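Local coordinates for actin depolymerization factor 2 (Plasmodium berghei, PDB 2XFA), which probably binds actin and promotes the turnover of actin filaments in the malaria parasite, as other members of the ADF/cofilin family do, at residues T54-I59 against A77-P82; R62-L67 against E136-L141; I95-G100 against L128-D133. All coordinates share one frame; numbering follows the deposited sequence.

In the fold
Contacts 1 and 2 lie on the sheet face covered by helices 56-65 and 137-146; contact 3 is within the sheet, and its Ile-95, Trp-97, Leu-128 and Ile-130 point to that face. The first two share helix 56-65: its first turn rests on strand 73-81 and its end meets helix 137-146, centres 13 Å apart. They touch where Ala-77 CB lies 4.0 Å from Ile-63 CD1. Contact 3 joins strands 89-97 and 126-130, against which helix 137-146 packs, and its centre is 10 Å from that of contact 2; Leu-141 CD2 and Leu-128 CD1 are 3.5 Å apart. Contacts 1 and 3 do not touch (nearest atoms about 5 Å apart), but strands 73-81 and 89-97 are neighbours.

Contact 1 of 3, residues T54-I59 against A77-P82; sequences TSLDNI and ADMPIP
Leu-56 and Ile-59 send CG and CG1 anti to the backbone N (chi1 -180° in both), while Met-79 holds CG beside its own N and bends again at chi2 (-59°), so that its sulfur turns toward the helix. Leu-56 and Ile-59 converge on Met-79 SD. Leu-56 CD1 touches it at 3.5 Å and Ile-59 CD1 touches it at the same 3.5 Å, each chain crossing the methionine at about a right angle. Ile-59 CD1 also reaches Ala-77 CB at 4.1 Å, farther back along the strand. The Pro-80 ring faces the start of the helix: its CD rests 4.1 Å from Leu-56 CD1, and its CG comes within 3.3 Å of Thr-54 O, a van der Waals approach of ring to carbonyl. No hydrogen bond joins the segments. Ser-55 is the N-cap of helix 56-65, its OG accepting a weak bond from Asn-58 N, 3.4 Å away. Leu-141 and Ile-145 of helix 137-146 also touch Met-79, and Tyr-31 touches Ile-59 and Ala-77. This is apolar helix-on-sheet packing, by which the first turn of helix 56-65 is laid on a central strand of the ADF/cofilin fold.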
# COMPACT_ATOMS: atom_id res chain seq x y z
N THR A 54 16.32 0.80 -4.28
CA THR A 54 16.39 2.06 -5.00
C THR A 54 15.51 2.09 -6.24
O THR A 54 14.97 3.13 -6.60
CB THR A 54 17.82 2.34 -5.44
OG1 THR A 54 18.07 1.70 -6.70
CG2 THR A 54 18.80 1.79 -4.41
N SER A 55 15.38 0.95 -6.89
CA SER A 55 14.64 0.84 -8.14
C SER A 55 13.13 0.88 -7.89
O SER A 55 12.64 0.24 -6.97
CB SER A 55 15.02 -0.46 -8.85
OG SER A 55 14.55 -0.49 -10.18
N LEU A 56 12.39 1.62 -8.71
CA LEU A 56 10.93 1.62 -8.64
C LEU A 56 10.39 0.25 -9.04
O LEU A 56 9.60 -0.39 -8.33
CB LEU A 56 10.36 2.66 -9.60
CG LEU A 56 8.83 2.75 -9.60
CD1 LEU A 56 8.31 3.01 -8.20
CD2 LEU A 56 8.35 3.85 -10.55
N ASP A 57 10.82 -0.19 -10.21
CA ASP A 57 10.46 -1.49 -10.72
C ASP A 57 10.82 -2.57 -9.72
O ASP A 57 10.04 -3.48 -9.50
CB ASP A 57 11.16 -1.67 -12.04
CG ASP A 57 11.10 -0.41 -12.87
OD1 ASP A 57 10.10 -0.23 -13.60
OD2 ASP A 57 12.01 0.44 -12.75
N ASN A 58 11.97 -2.43 -9.07
CA ASN A 58 12.30 -3.41 -8.05
C ASN A 58 11.39 -3.30 -6.84
O ASN A 58 11.05 -4.31 -6.22
CB ASN A 58 13.76 -3.32 -7.62
CG ASN A 58 14.40 -4.69 -7.46
OD1 ASN A 58 14.33 -5.30 -6.39
ND2 ASN A 58 15.00 -5.19 -8.53
N ILE A 59 10.96 -2.10 -6.49
CA ILE A 59 10.13 -2.03 -5.30
C ILE A 59 8.73 -2.62 -5.59
O ILE A 59 8.18 -3.35 -4.78
CB ILE A 59 10.13 -0.62 -4.66
CG1 ILE A 59 9.25 -0.59 -3.42
CG2 ILE A 59 9.64 0.42 -5.64
CD1 ILE A 59 7.86 -0.24 -3.73
N ALA A 77 3.84 2.76 0.22
CA ALA A 77 5.16 2.65 -0.39
C ALA A 77 5.78 4.03 -0.61
O ALA A 77 5.14 4.92 -1.13
CB ALA A 77 5.06 1.95 -1.71
N ASP A 78 7.05 4.16 -0.25
CA ASP A 78 7.83 5.37 -0.55
C ASP A 78 8.50 5.18 -1.91
O ASP A 78 9.56 4.57 -2.01
CB ASP A 78 8.88 5.57 0.53
CG ASP A 78 9.26 7.02 0.73
OD1 ASP A 78 8.66 7.91 0.07
OD2 ASP A 78 10.15 7.28 1.56
N MET A 79 7.86 5.68 -2.96
CA MET A 79 8.31 5.44 -4.33
C MET A 79 9.35 6.45 -4.78
O MET A 79 9.13 7.65 -4.69
CB MET A 79 7.12 5.50 -5.28
CG MET A 79 6.05 4.48 -4.97
SD MET A 79 6.76 2.82 -5.05
CE MET A 79 5.29 1.87 -5.42
N PRO A 80 10.50 5.96 -5.29
CA PRO A 80 11.56 6.84 -5.79
C PRO A 80 11.21 7.36 -7.17
O PRO A 80 11.37 6.64 -8.15
CB PRO A 80 12.78 5.91 -5.88
CG PRO A 80 12.35 4.58 -5.28
CD PRO A 80 10.86 4.54 -5.38
N ILE A 81 10.75 8.60 -7.26
CA ILE A 81 10.25 9.10 -8.53
C ILE A 81 10.91 10.40 -9.01
O ILE A 81 10.80 11.45 -8.38
CB ILE A 81 8.72 9.24 -8.50
CG1 ILE A 81 8.09 7.85 -8.51
CG2 ILE A 81 8.24 10.03 -9.70
CD1 ILE A 81 6.60 7.90 -8.44
N PRO A 82 11.58 10.32 -10.16
CA PRO A 82 12.29 11.48 -10.71
C PRO A 82 11.31 12.54 -11.21
O PRO A 82 10.31 12.22 -11.85
CB PRO A 82 13.07 10.88 -11.88
CG PRO A 82 12.29 9.69 -12.29
CD PRO A 82 11.70 9.13 -11.03

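Contact 2 of 3, residues R62-L67 against E136-L141; sequences RIKNNL and EFEEEL
Phe-137, with CG anti to the backbone N (chi1 180°) and its ring turned to chi2 -97°, carries this meeting of two helix ends, and three side chains of 62-67 approach the ring from one side of its plane. Leu-67 keeps CG beside its backbone N (chi1 -58°) and extends CD1 over one face, 3.8 Å from the Phe-137 ring centroid. This is a CH-pi contact, shifted toward the rim, so that Leu-67 CD1 comes closest to Phe-137 CZ at 3.5 Å. Ile-63 places CG2 anti to its N and brings that methyl obliquely to Phe-137 CZ, at 4.2 Å. Lys-64 comes obliquely to the CD1-CE1 flank, its CB 3.7 Å from Phe-137 CD1; the two chains slide past each other in opposite directions. Beyond CB the lysine bends at chi2 and its end leads away from the ring. Its CD passes 4.3 Å from Glu-138 OE1, but Lys-64 NZ stays 5.3 Å from that oxygen, so the opposite charges attract at most loosely across the rim. No hydrogen bond crosses between the segments, and the grip is apolar. Beneath the two helices, Ile-75 of strand 73-81 touches both Ile-63 and Leu-67, Ile-130 of strand 126-130 touches Phe-137, and Trp-97 of strand 89-97 meets the Phe-137 ring edge-to-face.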
# COMPACT_ATOMS: atom_id res chain seq x y z
N ARG A 62 8.95 -6.35 -5.50
CA ARG A 62 8.97 -6.84 -4.12
C ARG A 62 7.58 -6.79 -3.47
O ARG A 62 7.19 -7.70 -2.76
CB ARG A 62 9.95 -6.02 -3.29
CG ARG A 62 11.38 -6.08 -3.80
CD ARG A 62 12.16 -7.16 -3.12
NE ARG A 62 12.73 -6.71 -1.86
CZ ARG A 62 14.01 -6.39 -1.70
NH1 ARG A 62 14.87 -6.48 -2.71
NH2 ARG A 62 14.44 -5.99 -0.51
N ILE A 63 6.85 -5.71 -3.71
CA ILE A 63 5.50 -5.62 -3.17
C ILE A 63 4.63 -6.71 -3.75
O ILE A 63 3.90 -7.36 -3.03
CB ILE A 63 4.84 -4.27 -3.48
CG1 ILE A 63 5.60 -3.14 -2.79
CG2 ILE A 63 3.41 -4.27 -3.02
CD1 ILE A 63 5.06 -1.76 -3.17
N LYS A 64 4.74 -6.90 -5.06
CA LYS A 64 3.90 -7.86 -5.76
C LYS A 64 4.11 -9.27 -5.21
O LYS A 64 3.16 -10.03 -5.04
CB LYS A 64 4.20 -7.83 -7.25
CG LYS A 64 3.38 -8.84 -8.06
CD LYS A 64 4.29 -9.75 -8.87
CE LYS A 64 3.50 -10.90 -9.49
NZ LYS A 64 4.38 -11.80 -10.31
N ASN A 65 5.34 -9.61 -4.88
CA ASN A 65 5.63 -10.95 -4.39
C ASN A 65 5.00 -11.20 -3.03
O ASN A 65 4.90 -12.34 -2.61
CB ASN A 65 7.13 -11.21 -4.37
CG ASN A 65 7.70 -11.38 -5.75
OD1 ASN A 65 7.02 -11.86 -6.65
ND2 ASN A 65 8.96 -10.96 -5.93
N ASN A 66 4.55 -10.14 -2.36
CA ASN A 66 3.84 -10.26 -1.07
C ASN A 66 2.32 -10.28 -1.19
O ASN A 66 1.62 -10.36 -0.18
CB ASN A 66 4.19 -9.11 -0.12
CG ASN A 66 5.63 -9.16 0.37
OD1 ASN A 66 6.47 -8.35 -0.05
ND2 ASN A 66 5.92 -10.11 1.25
N LEU A 67 1.80 -10.20 -2.41
CA LEU A 67 0.36 -10.13 -2.62
C LEU A 67 -0.17 -11.41 -3.22
O LEU A 67 0.59 -12.19 -3.78
CB LEU A 67 0.03 -8.95 -3.55
CG LEU A 67 0.53 -7.61 -2.99
CD1 LEU A 67 0.28 -6.47 -3.99
CD2 LEU A 67 -0.13 -7.31 -1.64
N GLU A 136 -1.09 -8.73 -13.69
CA GLU A 136 -0.93 -7.40 -14.28
C GLU A 136 -0.64 -6.34 -13.23
O GLU A 136 -0.39 -5.19 -13.57
CB GLU A 136 -2.14 -6.99 -15.12
CG GLU A 136 -2.37 -7.84 -16.34
CD GLU A 136 -3.63 -8.66 -16.24
OE1 GLU A 136 -3.55 -9.89 -16.44
OE2 GLU A 136 -4.70 -8.08 -15.94
N PHE A 137 -0.64 -6.73 -11.96
CA PHE A 137 -0.36 -5.79 -10.88
C PHE A 137 0.82 -4.87 -11.26
O PHE A 137 0.71 -3.66 -11.30
CB PHE A 137 -0.06 -6.53 -9.57
CG PHE A 137 0.26 -5.60 -8.40
CD1 PHE A 137 1.56 -5.32 -8.05
CD2 PHE A 137 -0.77 -5.00 -7.68
CE1 PHE A 137 1.86 -4.45 -6.99
CE2 PHE A 137 -0.48 -4.13 -6.62
CZ PHE A 137 0.84 -3.87 -6.27
N GLU A 138 1.95 -5.49 -11.58
CA GLU A 138 3.22 -4.80 -11.77
C GLU A 138 3.15 -3.82 -12.92
O GLU A 138 3.62 -2.70 -12.81
CB GLU A 138 4.31 -5.84 -12.01
CG GLU A 138 5.74 -5.38 -11.83
CD GLU A 138 6.75 -6.53 -12.04
OE1 GLU A 138 6.98 -7.30 -11.09
OE2 GLU A 138 7.29 -6.66 -13.17
N GLU A 139 2.56 -4.23 -14.04
CA GLU A 139 2.46 -3.34 -15.19
C GLU A 139 1.45 -2.22 -14.96
O GLU A 139 1.65 -1.08 -15.37
CB GLU A 139 2.10 -4.12 -16.46
CG GLU A 139 1.87 -3.21 -17.66
CD GLU A 139 1.93 -3.94 -19.00
OE1 GLU A 139 1.50 -5.12 -19.07
OE2 GLU A 139 2.39 -3.31 -19.99
N GLU A 140 0.36 -2.54 -14.28
CA GLU A 140 -0.68 -1.56 -14.06
C GLU A 140 -0.19 -0.48 -13.10
O GLU A 140 -0.35 0.70 -13.36
CB GLU A 140 -1.94 -2.24 -13.52
CG GLU A 140 -3.20 -1.54 -13.96
CD GLU A 140 -4.47 -2.31 -13.63
OE1 GLU A 140 -5.01 -2.99 -14.54
OE2 GLU A 140 -4.94 -2.20 -12.47
N LEU A 141 0.41 -0.87 -11.98
CA LEU A 141 0.89 0.13 -11.03
C LEU A 141 1.90 1.06 -11.72
O LEU A 141 1.85 2.26 -11.52
CB LEU A 141 1.55 -0.51 -9.83
CG LEU A 141 1.38 -0.05 -8.38
CD1 LEU A 141 2.63 -0.44 -7.59
CD2 LEU A 141 1.02 1.40 -8.19

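Contact 3 of 3, residues I95-G100 against L128-D133; sequences IFWSPG and LEITCD
The 95-97 and 128-130 parts of strands 89-97 and 126-130 run parallel, their axes 4.6 Å apart at the closest and inclined by 19°, and pair Ile-95 with Leu-128, Phe-96 with Glu-129 and Trp-97 with Ile-130. Three nearly straight bonds hold them: Phe-96 N to Leu-128 O (2.8 Å), Ile-130 N to Phe-96 O, and Ser-98 N to Ile-130 O. Past the last bridge a side chain adds a further bond. Thr-131, with OG1 anti to its backbone N, donates to Ser-98 O at 2.9 Å, almost along the C=O axis. On the face with Ile-95 and Ile-130, these two isoleucines lie side by side, Ile-95 CG2 being 4.1 Å from Ile-130 CD1. Trp-97 has CG anti to the backbone N (chi1 173°), which, with chi2 -125°, turns the edge of its six-membered ring to Ile-130; Ile-130 CG2 sits in plane at the ring edge, 3.8 Å from Trp-97 CZ3. Pro-99, two residues on from Trp-97, places CD over one face of the indole, whose NE1 is bound to Lys-68 O. On the other face Phe-96 and the extended Glu-129 run side by side, Phe-96 CD2 lying 3.9 Å from Glu-129 CG. A water links Glu-129 OE2 weakly to Ser-98 OG, whose stronger partner is Lys-107 NZ. The pair forms the two parallel strands of the beta-alpha-beta unit 89-97, 104-118, 126-130: helix 104-118 packs on Phe-96 with Tyr-110 and Ala-111, helix 137-146 lies against Leu-128 and Ile-130, and strand 73-81 adjoins 89-97 on its far side.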
# COMPACT_ATOMS: atom_id res chain seq x y z
N ILE A 95 -1.86 2.26 -1.63
CA ILE A 95 -2.44 1.40 -2.65
C ILE A 95 -3.40 0.45 -1.99
O ILE A 95 -3.07 -0.21 -1.01
CB ILE A 95 -1.35 0.57 -3.35
CG1 ILE A 95 -0.32 1.51 -3.99
CG2 ILE A 95 -1.96 -0.41 -4.37
CD1 ILE A 95 1.04 0.84 -4.21
N PHE A 96 -4.62 0.41 -2.51
CA PHE A 96 -5.60 -0.54 -2.04
C PHE A 96 -5.65 -1.66 -3.09
O PHE A 96 -6.19 -1.49 -4.20
CB PHE A 96 -6.96 0.13 -1.85
CG PHE A 96 -8.08 -0.82 -1.52
CD1 PHE A 96 -7.83 -2.04 -0.88
CD2 PHE A 96 -9.39 -0.48 -1.82
CE1 PHE A 96 -8.88 -2.90 -0.58
CE2 PHE A 96 -10.44 -1.34 -1.52
CZ PHE A 96 -10.20 -2.54 -0.90
N TRP A 97 -5.06 -2.79 -2.72
CA TRP A 97 -5.07 -4.01 -3.54
C TRP A 97 -6.34 -4.78 -3.24
O TRP A 97 -6.55 -5.25 -2.11
CB TRP A 97 -3.88 -4.86 -3.18
CG TRP A 97 -3.83 -6.24 -3.82
CD1 TRP A 97 -3.72 -7.43 -3.16
CD2 TRP A 97 -3.87 -6.58 -5.22
NE1 TRP A 97 -3.67 -8.49 -4.06
CE2 TRP A 97 -3.78 -8.00 -5.33
CE3 TRP A 97 -3.97 -5.83 -6.39
CZ2 TRP A 97 -3.79 -8.67 -6.56
CZ3 TRP A 97 -3.99 -6.49 -7.61
CH2 TRP A 97 -3.90 -7.91 -7.68
N SER A 98 -7.19 -4.87 -4.25
CA SER A 98 -8.46 -5.53 -4.10
C SER A 98 -8.74 -6.43 -5.29
O SER A 98 -9.43 -6.03 -6.23
CB SER A 98 -9.58 -4.48 -3.96
OG SER A 98 -10.83 -5.10 -3.68
N PRO A 99 -8.21 -7.67 -5.27
CA PRO A 99 -8.33 -8.57 -6.43
C PRO A 99 -9.69 -9.22 -6.53
O PRO A 99 -10.42 -9.34 -5.54
CB PRO A 99 -7.25 -9.64 -6.19
CG PRO A 99 -7.10 -9.71 -4.73
CD PRO A 99 -7.43 -8.28 -4.18
N GLY A 100 -10.02 -9.65 -7.74
CA GLY A 100 -11.32 -10.22 -8.03
C GLY A 100 -11.64 -11.53 -7.33
O GLY A 100 -12.81 -11.81 -7.06
N LEU A 128 -4.41 4.99 -4.52
CA LEU A 128 -4.74 4.19 -5.71
C LEU A 128 -5.56 2.97 -5.34
O LEU A 128 -5.38 2.39 -4.30
CB LEU A 128 -3.45 3.66 -6.36
CG LEU A 128 -2.36 4.65 -6.74
CD1 LEU A 128 -1.15 3.95 -7.33
CD2 LEU A 128 -2.93 5.62 -7.73
N GLU A 129 -6.44 2.57 -6.24
CA GLU A 129 -7.12 1.30 -6.09
C GLU A 129 -6.79 0.47 -7.32
O GLU A 129 -6.95 0.95 -8.46
CB GLU A 129 -8.63 1.50 -5.95
CG GLU A 129 -9.41 0.19 -5.71
CD GLU A 129 -10.92 0.41 -5.64
OE1 GLU A 129 -11.37 1.27 -4.85
OE2 GLU A 129 -11.66 -0.27 -6.39
N ILE A 130 -6.30 -0.74 -7.07
CA ILE A 130 -5.96 -1.71 -8.10
C ILE A 130 -6.73 -3.02 -7.88
O ILE A 130 -6.67 -3.64 -6.83
CB ILE A 130 -4.46 -2.02 -8.10
CG1 ILE A 130 -3.65 -0.75 -8.34
CG2 ILE A 130 -4.13 -3.05 -9.18
CD1 ILE A 130 -2.16 -0.99 -8.45
N THR A 131 -7.45 -3.45 -8.91
CA THR A 131 -8.34 -4.58 -8.80
C THR A 131 -8.09 -5.59 -9.93
O THR A 131 -8.89 -6.49 -10.18
CB THR A 131 -9.78 -4.07 -8.87
OG1 THR A 131 -10.70 -5.16 -8.66
CG2 THR A 131 -10.04 -3.41 -10.23
N CYS A 132 -6.98 -5.44 -10.64
CA CYS A 132 -6.68 -6.32 -11.77
C CYS A 132 -6.31 -7.72 -11.26
O CYS A 132 -6.45 -8.02 -10.07
CB CYS A 132 -5.57 -5.73 -12.64
SG CYS A 132 -4.04 -5.38 -11.73
N ASP A 133 -5.87 -8.59 -12.17
CA ASP A 133 -5.32 -9.88 -11.77
C ASP A 133 -3.89 -9.67 -11.29
O ASP A 133 -3.18 -8.77 -11.78
CB ASP A 133 -5.32 -10.89 -12.94
CG ASP A 133 -4.96 -12.31 -12.47
OD1 ASP A 133 -3.76 -12.66 -12.50
OD2 ASP A 133 -5.87 -13.05 -12.04
O HOH W 1 -12.50 -2.19 -4.63